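Local coordinates for hypothetical protein, similar to alpha-acetolactate decarboxylase (Staphylococcus aureus subsp. aureus, PDB 1XV2) that probably catalyses the zinc-dependent decarboxylation of alpha-acetolactate to acetoin, at residues 55-58 and 64-67; 88-93 and 99-104; 110-115 and 165-170; 138-143 and 230-235; 177-180 and 185-188. All blocks are in the same frame, centred on the assembly; numbering follows the deposited sequence.

Contact 1 of 5, residues 55-58 and 64-67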
# COMPACT_ATOMS: atom_id res chain seq x y z
N LYS A 55 14.94 1.98 -20.67
CA LYS A 55 14.33 2.78 -21.72
C LYS A 55 12.81 2.77 -21.53
O LYS A 55 12.26 1.84 -20.95
CB LYS A 55 14.67 2.20 -23.10
CG LYS A 55 16.15 1.86 -23.28
CD LYS A 55 17.05 3.06 -23.06
CE LYS A 55 16.78 4.14 -24.10
NZ LYS A 55 17.00 3.66 -25.49
N ALA A 56 12.15 3.82 -22.00
CA ALA A 56 10.70 3.92 -21.86
C ALA A 56 10.03 3.89 -23.22
O ALA A 56 10.25 4.77 -24.05
CB ALA A 56 10.34 5.21 -21.12
N TYR A 57 9.20 2.88 -23.45
CA TYR A 57 8.50 2.73 -24.72
C TYR A 57 7.00 2.97 -24.59
O TYR A 57 6.42 2.78 -23.51
CB TYR A 57 8.74 1.32 -25.28
CG TYR A 57 10.20 1.01 -25.50
CD1 TYR A 57 10.90 1.58 -26.57
CD2 TYR A 57 10.90 0.18 -24.63
CE1 TYR A 57 12.25 1.33 -26.76
CE2 TYR A 57 12.26 -0.08 -24.81
CZ TYR A 57 12.93 0.51 -25.87
OH TYR A 57 14.27 0.27 -26.05
N HIS A 58 6.37 3.37 -25.68
CA HIS A 58 4.94 3.62 -25.67
C HIS A 58 4.22 3.06 -26.89
O HIS A 58 4.59 3.33 -28.04
CB HIS A 58 4.67 5.13 -25.59
CG HIS A 58 3.22 5.47 -25.45
ND1 HIS A 58 2.52 6.17 -26.42
CD2 HIS A 58 2.33 5.21 -24.46
CE1 HIS A 58 1.27 6.32 -26.03
NE2 HIS A 58 1.13 5.76 -24.84
N GLU A 64 0.93 2.63 -33.06
CA GLU A 64 2.21 3.31 -33.08
C GLU A 64 3.04 2.78 -31.92
O GLU A 64 2.50 2.33 -30.91
CB GLU A 64 2.00 4.82 -32.96
CG GLU A 64 0.97 5.35 -33.95
CD GLU A 64 0.82 6.86 -33.91
OE1 GLU A 64 0.77 7.43 -32.80
OE2 GLU A 64 0.75 7.48 -34.99
N PHE A 65 4.36 2.81 -32.06
CA PHE A 65 5.25 2.32 -31.01
C PHE A 65 6.52 3.16 -31.05
O PHE A 65 7.23 3.16 -32.05
CB PHE A 65 5.59 0.85 -31.26
CG PHE A 65 6.25 0.17 -30.09
CD1 PHE A 65 5.55 -0.74 -29.30
CD2 PHE A 65 7.58 0.43 -29.77
CE1 PHE A 65 6.16 -1.39 -28.22
CE2 PHE A 65 8.20 -0.21 -28.70
CZ PHE A 65 7.49 -1.12 -27.92
N ILE A 66 6.81 3.88 -29.97
CA ILE A 66 7.99 4.72 -29.94
C ILE A 66 8.67 4.80 -28.57
O ILE A 66 8.11 4.37 -27.56
CB ILE A 66 7.65 6.16 -30.41
CG1 ILE A 66 6.48 6.73 -29.60
CG2 ILE A 66 7.27 6.16 -31.88
CD1 ILE A 66 6.80 7.07 -28.16
N GLU A 67 9.88 5.35 -28.55
CA GLU A 67 10.60 5.53 -27.30
C GLU A 67 10.23 6.93 -26.82
O GLU A 67 10.34 7.90 -27.57
CB GLU A 67 12.11 5.44 -27.50
CG GLU A 67 12.88 5.29 -26.20
CD GLU A 67 14.37 5.47 -26.36
OE1 GLU A 67 14.94 4.90 -27.32
OE2 GLU A 67 14.98 6.16 -25.52
O HOH W 1 14.26 5.75 -22.51

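Contact 2 of 5, residues 88-93 and 99-104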
# COMPACT_ATOMS: atom_id res chain seq x y z
N PHE A 88 14.93 -19.14 -14.73
CA PHE A 88 14.57 -20.49 -15.18
C PHE A 88 13.83 -20.46 -16.51
O PHE A 88 13.07 -19.53 -16.79
CB PHE A 88 13.72 -21.19 -14.11
CG PHE A 88 12.39 -20.52 -13.86
CD1 PHE A 88 11.29 -20.82 -14.65
CD2 PHE A 88 12.25 -19.61 -12.82
CE1 PHE A 88 10.05 -20.22 -14.41
CE2 PHE A 88 11.02 -19.00 -12.58
CZ PHE A 88 9.92 -19.30 -13.37
N PRO A 89 14.05 -21.48 -17.36
CA PRO A 89 13.39 -21.55 -18.66
C PRO A 89 12.00 -22.19 -18.67
O PRO A 89 11.60 -22.84 -17.71
CB PRO A 89 14.39 -22.34 -19.50
CG PRO A 89 14.91 -23.32 -18.51
CD PRO A 89 15.12 -22.49 -17.26
N LEU A 90 11.28 -21.97 -19.77
CA LEU A 90 9.94 -22.53 -19.96
C LEU A 90 9.72 -22.68 -21.46
O LEU A 90 10.18 -21.85 -22.25
CB LEU A 90 8.87 -21.62 -19.37
CG LEU A 90 8.79 -21.50 -17.85
CD1 LEU A 90 7.63 -20.60 -17.46
CD2 LEU A 90 8.61 -22.88 -17.23
N GLN A 91 9.02 -23.73 -21.85
CA GLN A 91 8.75 -23.97 -23.26
C GLN A 91 7.36 -24.54 -23.50
O GLN A 91 6.83 -25.27 -22.66
CB GLN A 91 9.78 -24.96 -23.84
CG GLN A 91 11.23 -24.52 -23.71
CD GLN A 91 12.18 -25.59 -24.21
OE1 GLN A 91 12.18 -26.72 -23.72
NE2 GLN A 91 12.99 -25.23 -25.20
N GLN A 92 6.78 -24.20 -24.65
CA GLN A 92 5.47 -24.69 -25.05
C GLN A 92 4.45 -24.73 -23.90
O GLN A 92 3.97 -25.81 -23.54
CB GLN A 92 5.61 -26.09 -25.64
CG GLN A 92 6.54 -26.18 -26.84
CD GLN A 92 6.02 -25.40 -28.03
OE1 GLN A 92 4.83 -25.42 -28.34
NE2 GLN A 92 6.92 -24.70 -28.72
N LEU A 93 4.11 -23.57 -23.35
CA LEU A 93 3.15 -23.48 -22.25
C LEU A 93 2.18 -22.32 -22.42
O LEU A 93 2.51 -21.28 -23.01
CB LEU A 93 3.87 -23.34 -20.91
CG LEU A 93 4.77 -24.48 -20.44
CD1 LEU A 93 5.37 -24.11 -19.09
CD2 LEU A 93 3.97 -25.78 -20.33
N PHE A 99 1.99 -18.75 -15.50
CA PHE A 99 1.75 -18.06 -14.24
C PHE A 99 1.86 -19.05 -13.08
O PHE A 99 2.37 -18.72 -12.01
CB PHE A 99 0.37 -17.41 -14.21
CG PHE A 99 0.26 -16.16 -15.05
CD1 PHE A 99 1.38 -15.38 -15.34
CD2 PHE A 99 -0.99 -15.72 -15.50
CE1 PHE A 99 1.26 -14.19 -16.07
CE2 PHE A 99 -1.12 -14.53 -16.23
CZ PHE A 99 0.01 -13.77 -16.51
N ALA A 100 1.37 -20.27 -13.28
CA ALA A 100 1.42 -21.29 -12.24
C ALA A 100 2.87 -21.59 -11.88
O ALA A 100 3.19 -21.88 -10.73
CB ALA A 100 0.71 -22.56 -12.70
N GLN A 101 3.76 -21.54 -12.88
CA GLN A 101 5.17 -21.79 -12.65
C GLN A 101 5.77 -20.66 -11.82
O GLN A 101 6.48 -20.89 -10.84
CB GLN A 101 5.93 -21.91 -13.98
CG GLN A 101 5.52 -23.11 -14.82
CD GLN A 101 5.74 -24.43 -14.08
OE1 GLN A 101 6.85 -24.75 -13.69
NE2 GLN A 101 4.66 -25.19 -13.90
N ILE A 102 5.45 -19.42 -12.21
CA ILE A 102 5.95 -18.26 -11.49
C ILE A 102 5.43 -18.29 -10.06
O ILE A 102 6.15 -17.97 -9.12
CB ILE A 102 5.51 -16.95 -12.20
CG1 ILE A 102 6.09 -16.93 -13.62
CG2 ILE A 102 5.99 -15.74 -11.42
CD1 ILE A 102 5.61 -15.79 -14.48
N LYS A 103 4.18 -18.71 -9.89
CA LYS A 103 3.58 -18.80 -8.56
C LYS A 103 4.33 -19.82 -7.71
O LYS A 103 4.37 -19.72 -6.49
CB LYS A 103 2.11 -19.20 -8.67
CG LYS A 103 1.22 -18.13 -9.29
CD LYS A 103 0.87 -17.04 -8.29
CE LYS A 103 -0.03 -17.59 -7.19
NZ LYS A 103 -0.50 -16.55 -6.25
N ASN A 104 4.93 -20.81 -8.38
CA ASN A 104 5.69 -21.85 -7.69
C ASN A 104 7.10 -21.39 -7.33
O ASN A 104 7.62 -21.74 -6.27
CB ASN A 104 5.80 -23.10 -8.58
CG ASN A 104 4.48 -23.83 -8.72
OD1 ASN A 104 4.33 -24.69 -9.60
ND2 ASN A 104 3.52 -23.51 -7.86

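Contact 3 of 5, residues 110-115 and 165-170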
# COMPACT_ATOMS: atom_id res chain seq x y z
N ASN A 110 2.34 -13.73 -0.90
CA ASN A 110 1.91 -12.75 0.09
C ASN A 110 2.80 -11.51 -0.05
O ASN A 110 2.70 -10.55 0.73
CB ASN A 110 2.03 -13.31 1.50
CG ASN A 110 1.14 -14.52 1.73
OD1 ASN A 110 -0.06 -14.49 1.46
ND2 ASN A 110 1.73 -15.60 2.24
N LEU A 111 3.69 -11.54 -1.04
CA LEU A 111 4.61 -10.45 -1.32
C LEU A 111 4.47 -9.95 -2.74
O LEU A 111 3.90 -10.64 -3.60
CB LEU A 111 6.06 -10.92 -1.14
CG LEU A 111 6.56 -11.29 0.25
CD1 LEU A 111 7.91 -11.99 0.12
CD2 LEU A 111 6.68 -10.05 1.11
N PHE A 112 4.98 -8.75 -2.99
CA PHE A 112 4.98 -8.18 -4.33
C PHE A 112 6.18 -8.83 -5.00
O PHE A 112 7.14 -9.23 -4.32
CB PHE A 112 5.21 -6.67 -4.26
CG PHE A 112 3.97 -5.86 -4.00
CD1 PHE A 112 3.16 -5.46 -5.05
CD2 PHE A 112 3.65 -5.47 -2.71
CE1 PHE A 112 2.04 -4.67 -4.82
CE2 PHE A 112 2.53 -4.68 -2.47
CZ PHE A 112 1.72 -4.28 -3.53
N SER A 113 6.15 -8.95 -6.32
CA SER A 113 7.27 -9.53 -7.06
C SER A 113 7.28 -8.98 -8.48
O SER A 113 6.26 -8.51 -8.98
CB SER A 113 7.17 -11.06 -7.09
OG SER A 113 5.97 -11.48 -7.71
N ALA A 114 8.43 -9.04 -9.12
CA ALA A 114 8.57 -8.57 -10.48
C ALA A 114 8.96 -9.75 -11.36
O ALA A 114 9.64 -10.66 -10.92
CB ALA A 114 9.64 -7.49 -10.56
N VAL A 115 8.52 -9.72 -12.62
CA VAL A 115 8.85 -10.79 -13.54
C VAL A 115 9.31 -10.26 -14.88
O VAL A 115 8.94 -9.16 -15.31
CB VAL A 115 7.64 -11.72 -13.80
CG1 VAL A 115 7.16 -12.31 -12.49
CG2 VAL A 115 6.53 -10.95 -14.49
N GLU A 165 -2.88 -10.45 -2.65
CA GLU A 165 -4.30 -10.22 -2.39
C GLU A 165 -4.68 -8.97 -1.61
O GLU A 165 -5.45 -8.15 -2.10
CB GLU A 165 -4.90 -11.45 -1.68
CG GLU A 165 -6.42 -11.52 -1.78
CD GLU A 165 -7.01 -12.71 -1.03
OE1 GLU A 165 -6.45 -13.82 -1.12
OE2 GLU A 165 -8.04 -12.52 -0.35
N LEU A 166 -4.17 -8.82 -0.39
CA LEU A 166 -4.50 -7.67 0.45
C LEU A 166 -4.25 -6.33 -0.23
O LEU A 166 -4.84 -5.32 0.15
CB LEU A 166 -3.72 -7.73 1.77
CG LEU A 166 -3.99 -6.61 2.78
CD1 LEU A 166 -5.45 -6.61 3.18
CD2 LEU A 166 -3.10 -6.80 4.00
N PHE A 167 -3.39 -6.31 -1.23
CA PHE A 167 -3.09 -5.07 -1.92
C PHE A 167 -3.86 -4.88 -3.22
O PHE A 167 -3.58 -3.96 -3.99
CB PHE A 167 -1.58 -4.99 -2.17
CG PHE A 167 -0.80 -4.62 -0.94
CD1 PHE A 167 -0.53 -3.29 -0.65
CD2 PHE A 167 -0.37 -5.60 -0.05
CE1 PHE A 167 0.16 -2.94 0.51
CE2 PHE A 167 0.32 -5.26 1.11
CZ PHE A 167 0.59 -3.93 1.39
N HIS A 168 -4.84 -5.74 -3.46
CA HIS A 168 -5.66 -5.61 -4.66
C HIS A 168 -6.36 -4.24 -4.59
O HIS A 168 -7.01 -3.92 -3.60
CB HIS A 168 -6.69 -6.74 -4.73
CG HIS A 168 -6.10 -8.08 -5.05
ND1 HIS A 168 -6.85 -9.23 -5.13
CD2 HIS A 168 -4.82 -8.45 -5.33
CE1 HIS A 168 -6.07 -10.25 -5.45
NE2 HIS A 168 -4.83 -9.80 -5.58
N GLY A 169 -6.21 -3.44 -5.64
CA GLY A 169 -6.81 -2.12 -5.65
C GLY A 169 -5.68 -1.10 -5.72
O GLY A 169 -5.66 -0.23 -6.59
N VAL A 170 -4.73 -1.22 -4.79
CA VAL A 170 -3.57 -0.34 -4.76
C VAL A 170 -2.79 -0.75 -6.01
O VAL A 170 -2.28 0.09 -6.75
CB VAL A 170 -2.71 -0.59 -3.50
CG1 VAL A 170 -1.44 0.26 -3.54
CG2 VAL A 170 -3.52 -0.27 -2.26

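Contact 4 of 5, residues 138-143 and 230-235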
# COMPACT_ATOMS: atom_id res chain seq x y z
N ARG A 138 -14.60 7.14 -15.73
CA ARG A 138 -14.01 5.93 -15.16
C ARG A 138 -13.27 5.19 -16.27
O ARG A 138 -13.78 5.04 -17.38
CB ARG A 138 -15.09 5.06 -14.53
CG ARG A 138 -15.88 5.77 -13.43
CD ARG A 138 -16.82 4.82 -12.72
NE ARG A 138 -16.10 3.83 -11.93
CZ ARG A 138 -15.44 4.09 -10.81
NH1 ARG A 138 -15.41 5.32 -10.32
NH2 ARG A 138 -14.81 3.12 -10.17
N LEU A 139 -12.07 4.72 -15.97
CA LEU A 139 -11.23 4.02 -16.94
C LEU A 139 -11.87 2.80 -17.60
O LEU A 139 -11.45 2.37 -18.68
CB LEU A 139 -9.91 3.62 -16.29
CG LEU A 139 -8.80 3.18 -17.24
CD1 LEU A 139 -8.57 4.26 -18.29
CD2 LEU A 139 -7.52 2.92 -16.46
N ILE A 140 -12.89 2.24 -16.96
CA ILE A 140 -13.57 1.06 -17.50
C ILE A 140 -14.17 1.37 -18.87
O ILE A 140 -14.30 0.48 -19.72
CB ILE A 140 -14.69 0.57 -16.55
CG1 ILE A 140 -15.30 -0.73 -17.08
CG2 ILE A 140 -15.76 1.65 -16.41
CD1 ILE A 140 -14.31 -1.87 -17.19
N ASP A 141 -14.52 2.64 -19.09
CA ASP A 141 -15.11 3.06 -20.35
C ASP A 141 -14.10 2.97 -21.48
O ASP A 141 -14.46 2.72 -22.63
CB ASP A 141 -15.64 4.49 -20.25
CG ASP A 141 -16.71 4.65 -19.18
OD1 ASP A 141 -17.60 3.78 -19.09
OD2 ASP A 141 -16.67 5.65 -18.43
N SER A 142 -12.83 3.19 -21.16
CA SER A 142 -11.78 3.12 -22.16
C SER A 142 -11.52 1.67 -22.52
O SER A 142 -11.44 1.31 -23.70
CB SER A 142 -10.50 3.76 -21.64
OG SER A 142 -10.70 5.14 -21.38
N ALA A 143 -11.42 0.83 -21.49
CA ALA A 143 -11.16 -0.59 -21.68
C ALA A 143 -12.23 -1.27 -22.55
O ALA A 143 -11.93 -2.18 -23.31
CB ALA A 143 -11.07 -1.28 -20.33
N ALA A 230 -13.27 -2.95 -7.69
CA ALA A 230 -12.70 -4.30 -7.73
C ALA A 230 -13.22 -5.09 -8.92
O ALA A 230 -12.46 -5.79 -9.59
CB ALA A 230 -13.02 -5.03 -6.43
N GLU A 231 -14.52 -4.98 -9.19
CA GLU A 231 -15.13 -5.69 -10.31
C GLU A 231 -14.69 -5.12 -11.65
O GLU A 231 -14.49 -5.85 -12.61
CB GLU A 231 -16.66 -5.63 -10.22
CG GLU A 231 -17.28 -6.37 -9.04
CD GLU A 231 -16.92 -5.77 -7.69
OE1 GLU A 231 -17.15 -4.55 -7.50
OE2 GLU A 231 -16.41 -6.51 -6.82
N GLU A 232 -14.53 -3.80 -11.71
CA GLU A 232 -14.11 -3.15 -12.94
C GLU A 232 -12.68 -3.53 -13.31
O GLU A 232 -12.37 -3.74 -14.48
CB GLU A 232 -14.24 -1.63 -12.81
CG GLU A 232 -15.63 -1.15 -12.41
CD GLU A 232 -15.82 0.35 -12.62
OE1 GLU A 232 -14.91 1.13 -12.26
OE2 GLU A 232 -16.88 0.74 -13.13
N ILE A 233 -11.81 -3.61 -12.31
CA ILE A 233 -10.42 -3.97 -12.54
C ILE A 233 -10.31 -5.36 -13.16
O ILE A 233 -9.44 -5.61 -14.00
CB ILE A 233 -9.61 -3.95 -11.22
CG1 ILE A 233 -9.46 -2.51 -10.72
CG2 ILE A 233 -8.24 -4.58 -11.43
CD1 ILE A 233 -8.77 -2.40 -9.37
N ARG A 234 -11.20 -6.26 -12.76
CA ARG A 234 -11.21 -7.62 -13.27
C ARG A 234 -11.74 -7.69 -14.70
O ARG A 234 -11.38 -8.59 -15.46
CB ARG A 234 -12.04 -8.52 -12.34
CG ARG A 234 -11.41 -8.67 -10.96
CD ARG A 234 -12.43 -9.06 -9.90
NE ARG A 234 -11.83 -9.09 -8.57
CZ ARG A 234 -12.53 -9.20 -7.44
NH1 ARG A 234 -13.85 -9.29 -7.47
NH2 ARG A 234 -11.89 -9.23 -6.27
N GLU A 235 -12.59 -6.74 -15.07
CA GLU A 235 -13.15 -6.71 -16.42
C GLU A 235 -12.20 -5.98 -17.38
O GLU A 235 -12.03 -6.38 -18.53
CB GLU A 235 -14.50 -5.99 -16.43
CG GLU A 235 -15.20 -6.01 -17.79
CD GLU A 235 -16.36 -5.04 -17.88
OE1 GLU A 235 -17.18 -4.99 -16.93
OE2 GLU A 235 -16.47 -4.34 -18.91
O HOH W 2 -13.27 2.15 -14.18

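Contact 5 of 5, residues 177-180 and 185-188. With ZN (zinc ion), chain E.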
# COMPACT_ATOMS: atom_id res chain seq x y z
N ILE A 177 1.10 -7.42 -16.53
CA ILE A 177 2.24 -7.45 -17.44
C ILE A 177 2.02 -6.78 -18.78
O ILE A 177 0.92 -6.80 -19.34
CB ILE A 177 2.65 -8.91 -17.73
CG1 ILE A 177 1.41 -9.72 -18.12
CG2 ILE A 177 3.32 -9.52 -16.51
CD1 ILE A 177 1.71 -11.13 -18.60
N HIS A 178 3.09 -6.19 -19.30
CA HIS A 178 3.07 -5.53 -20.60
C HIS A 178 4.11 -6.22 -21.46
O HIS A 178 5.02 -6.87 -20.94
CB HIS A 178 3.43 -4.04 -20.47
CG HIS A 178 2.34 -3.20 -19.89
ND1 HIS A 178 2.43 -1.83 -19.77
CD2 HIS A 178 1.12 -3.53 -19.40
CE1 HIS A 178 1.33 -1.35 -19.24
NE2 HIS A 178 0.51 -2.36 -19.00
N PHE A 179 3.98 -6.07 -22.78
CA PHE A 179 4.90 -6.70 -23.72
C PHE A 179 5.49 -5.69 -24.71
O PHE A 179 4.86 -4.69 -25.04
CB PHE A 179 4.17 -7.80 -24.49
CG PHE A 179 5.01 -8.46 -25.55
CD1 PHE A 179 5.94 -9.44 -25.21
CD2 PHE A 179 4.86 -8.12 -26.89
CE1 PHE A 179 6.71 -10.07 -26.19
CE2 PHE A 179 5.63 -8.73 -27.88
CZ PHE A 179 6.56 -9.71 -27.53
N ALA A 180 6.71 -5.98 -25.16
CA ALA A 180 7.40 -5.16 -26.15
C ALA A 180 8.24 -6.12 -26.98
O ALA A 180 9.08 -6.84 -26.44
CB ALA A 180 8.29 -4.11 -25.47
N ALA A 185 8.26 -2.46 -32.27
CA ALA A 185 7.24 -2.00 -33.21
C ALA A 185 5.84 -2.48 -32.83
O ALA A 185 4.84 -2.08 -33.45
CB ALA A 185 7.59 -2.46 -34.62
N TYR A 186 5.76 -3.32 -31.81
CA TYR A 186 4.49 -3.88 -31.36
C TYR A 186 4.55 -4.12 -29.86
O TYR A 186 5.57 -4.55 -29.33
CB TYR A 186 4.24 -5.21 -32.08
CG TYR A 186 3.18 -6.08 -31.44
CD1 TYR A 186 1.82 -5.90 -31.72
CD2 TYR A 186 3.53 -7.08 -30.52
CE1 TYR A 186 0.84 -6.69 -31.12
CE2 TYR A 186 2.55 -7.87 -29.91
CZ TYR A 186 1.22 -7.67 -30.21
OH TYR A 186 0.25 -8.46 -29.63
N GLY A 187 3.44 -3.86 -29.17
CA GLY A 187 3.41 -4.08 -27.74
C GLY A 187 2.13 -3.61 -27.09
O GLY A 187 1.23 -3.11 -27.77
N GLY A 188 2.05 -3.78 -25.77
CA GLY A 188 0.86 -3.36 -25.05
C GLY A 188 0.66 -4.10 -23.74
O GLY A 188 1.58 -4.72 -23.21
ZN ZN E . -1.50 -2.29 -17.98
O HOH W 3 -2.80 -0.75 -19.32
O HOH W 4 -3.53 -1.28 -16.91
O HOH W 5 -1.63 0.10 -17.31

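Contact 1 of 5, residues 55-58 and 64-67
E67 reaches back along the neighbouring strand to K55, and its side chain meets something at every step. CB lies beside the Y57 ring, nearest CD1. CG, held anti to the backbone N (chi1 -166°), lies 3.4 Å from the carbonyl O of A56 and also touches CE1 of Y57. Beyond it the chain runs out straight to the carboxylate, where OE1 takes a weak bond from K55 NZ at 3.0 Å, a salt bridge, while OE2 receives a hydrogen bond from a water that also accepts from A56 N. K55 is bent at every torsion beyond CB, which curls its amine round to the carboxylate of E67. The frame is an antiparallel beta hairpin of 55-58 and 64-67. H58 and I66 form the hydrogen-bonded pair, H58 N to I66 O at 2.7 Å and I66 N to H58 O at 3.0 Å; Y57 and E67 are the non-hydrogen-bonded pair. CE2 of F65 meets CB of Y57 at 3.8 Å, the two rings slid apart with little overlap. Strand 65-67 is outermost in its sheet within the chain: the two H58-I66 backbone bonds hold it, and the weak salt bridge with the water joining E67 OE2 to A56 N adds a second, polar tie at its K55 end.

Contact 2 of 5, residues 88-93 and 99-104
L90 and Q101 meet because both side chains set CG opposite the carbonyl carbon: chi1 is -70° in L90 and -66° in Q101. L90 then extends (chi2 -178°) toward the helix, whereas Q101 bends at chi2, so that its aliphatic CB and CG, and not its amide, do the touching. This is a helix packed on a beta sheet: the strand around 88-91 belongs to the large antiparallel sheet, and helix 95-105, which follows it directly in the chain, folds back alongside. Three strand residues whose CB atoms point to the helix gather round the one glutamine. The side chains of L90 and Q101 cross at a slant. L93 lies farther off, its CD1 at 4.4 Å from Q101 CG. From the other end comes the F88 ring, whose CE1 is 4.5 Å from Q101 CB, an oblique approach. L93 is the second residue of a G1 beta bulge, in which it and Q92 both face V195 of the adjacent strand. V98, one turn earlier on the helix, also packs on L90 and L93, while I102 turns to V115, I117 and I202 of the sheet. No hydrogen bond joins the two segments, and the contact is light, near the surface and apolar. Its two methyl approaches differ slightly: CD2 of L90 stands 3.9 Å from CG of Q101, and CD1 of L90 stands 4.1 Å from CB of Q101.

Contact 3 of 5, residues 110-115 and 165-170
F112 drives the edge of its ring at the face of F167, and this one aromatic pair carries the contact. CZ of F112 comes to 3.6 Å from CG of F167, and CE2 sits above the same face, toward its rim, 3.8 Å from CD1 of F167. CB of F167 touches CZ as well, so the phenyl edge rests near the root of the F167 side chain. The ring planes stand at 61° with centroids 5.0 Å apart, a tilted T-shaped (edge-to-face) pair. In F112, CG is anti to the carbonyl carbon (chi1 -84°); its CB does not aim at F167, but the ring beyond it swings in. In F167 the CB already points at F112. Between them the two rings join the lead-in to strand 113-118 with the connection from strand 154-163 to strand 174-181, three strands of the large antiparallel sheet. F167 closes a short 3-10 turn, in which H168 N bonds to E165 O at 2.8 Å. Next comes G169, whose backbone angles (phi 116°) would jam a CB against the carbonyl O of the residue before. Further out, F112 stacks with F208 and packs on P164 and T163, and its backbone pairs with F205. The second subunit borders the contact: F167 packs on V170 of that subunit, L111 on F212 of that subunit, and N110 ND2 donates to the carbonyl O of A222 of that subunit.

Contact 4 of 5, residues 138-143 and 230-235
OE1 of E232 is held by two nitrogens of R138 and a water. The arginine comes side-on: NE donates at 3.0 Å and NH2 at 2.9 Å, both to OE1 of E232, forming a salt bridge at the guanidinium edge. NE arrives on the syn side of the carboxylate, whereas NH2 lies 43° out of the carboxylate plane; the two planes are 36° apart. OE2 of E232 takes a weak bond from NE. The water gives a hydrogen bond to OE1 of E232 at 2.7 Å and accepts one from I140 N, tying the glutamate to the backbone of the short helix at I140. A bend at chi3 (68°) of R138 turns its guanidinium across the end of E232, and its NH1 donates to the carbonyl O of D225. Next to the ion pair, I140 presses CG2 to 3.6 Å from OE2 of E232, while its CD1 touches OE2 of E235, whose carboxylate is paired with R144. The bridge, the water and the isoleucine thus hold together two helices far apart in sequence, 140-143 and the C-terminal 229-236. Helix 14-18 lies beside both, with its M18 touching E232 and I233 and bonding through its backbone to L139, while A236 packs on I140 and A143.

Contact 5 of 5, residues 177-180 and 185-188
The ring of F179 has CD2 of Y186 at its edge and near its plane; Y186 in turn receives CE2 of F179 at its own edge, 3.8 Å from CD2 of Y186, and the side chains cross at about a right angle. F121 also meets F179 with its ring steeply turned, and M124 touches both aromatics. Y186 gets its ring there with CG anti to the backbone N (chi1 164°), which swings the end of the side chain in toward F179, and its hydroxyl is bonded to the carbonyl O of E149. The imidazole of H178 points elsewhere: NE2 binds the zinc ion at 2.2 Å, and one of the zinc-bound waters lies in the ring plane at its edge. The other flat ligands, H176 and H189, stand steeply to it. Both segments belong to an antiparallel beta hairpin. F179 and G188 are its hydrogen-bonded pair, with F179 N to G188 O at 2.8 Å and G188 N to F179 O at 3.0 Å. A180 and G187 follow as the non-hydrogen-bonded pair. A CB on G187 would run into F179 O; at G188 the backbone angles would jam one against the carbonyl O of G187. A CA-H...O contact from H178 CA, 3.1 Å from G188 O, gives that oxygen a second donor beside F179 N. ND1 of H178 bonds to the carbonyl O of V49, which leaves NE2 to the metal and fixes the ring's rotation. Three waters complete the coordination beside the three histidines, positions a substrate could probably take over, as expected for a metal-dependent decarboxylase.

Contact 5 touches contacts 1, 2 and 3. Contact 1 lies beside it, centres about 9 Å apart, with F65 packed on Y186 and A180, so the edge of the seven-stranded mixed sheet leans on the zinc-bearing hairpin of the large antiparallel sheet. Contacts 2 and 3 reach that same sheet, linked by I102 on V115, and touch contact 5 through F99 and V115 on I177. Contact 4 closes a long chain loop within which contact 5 is nested without touching it, and meets contact 3 through I233 and G169. Contacts 1, 2 and 3 follow in sequence order, while the segments of 3 and 4 alternate. Contact 3 also borders the second subunit, so the loops at the subunit interface and the zinc-bearing hairpin are joined by strands of one sheet.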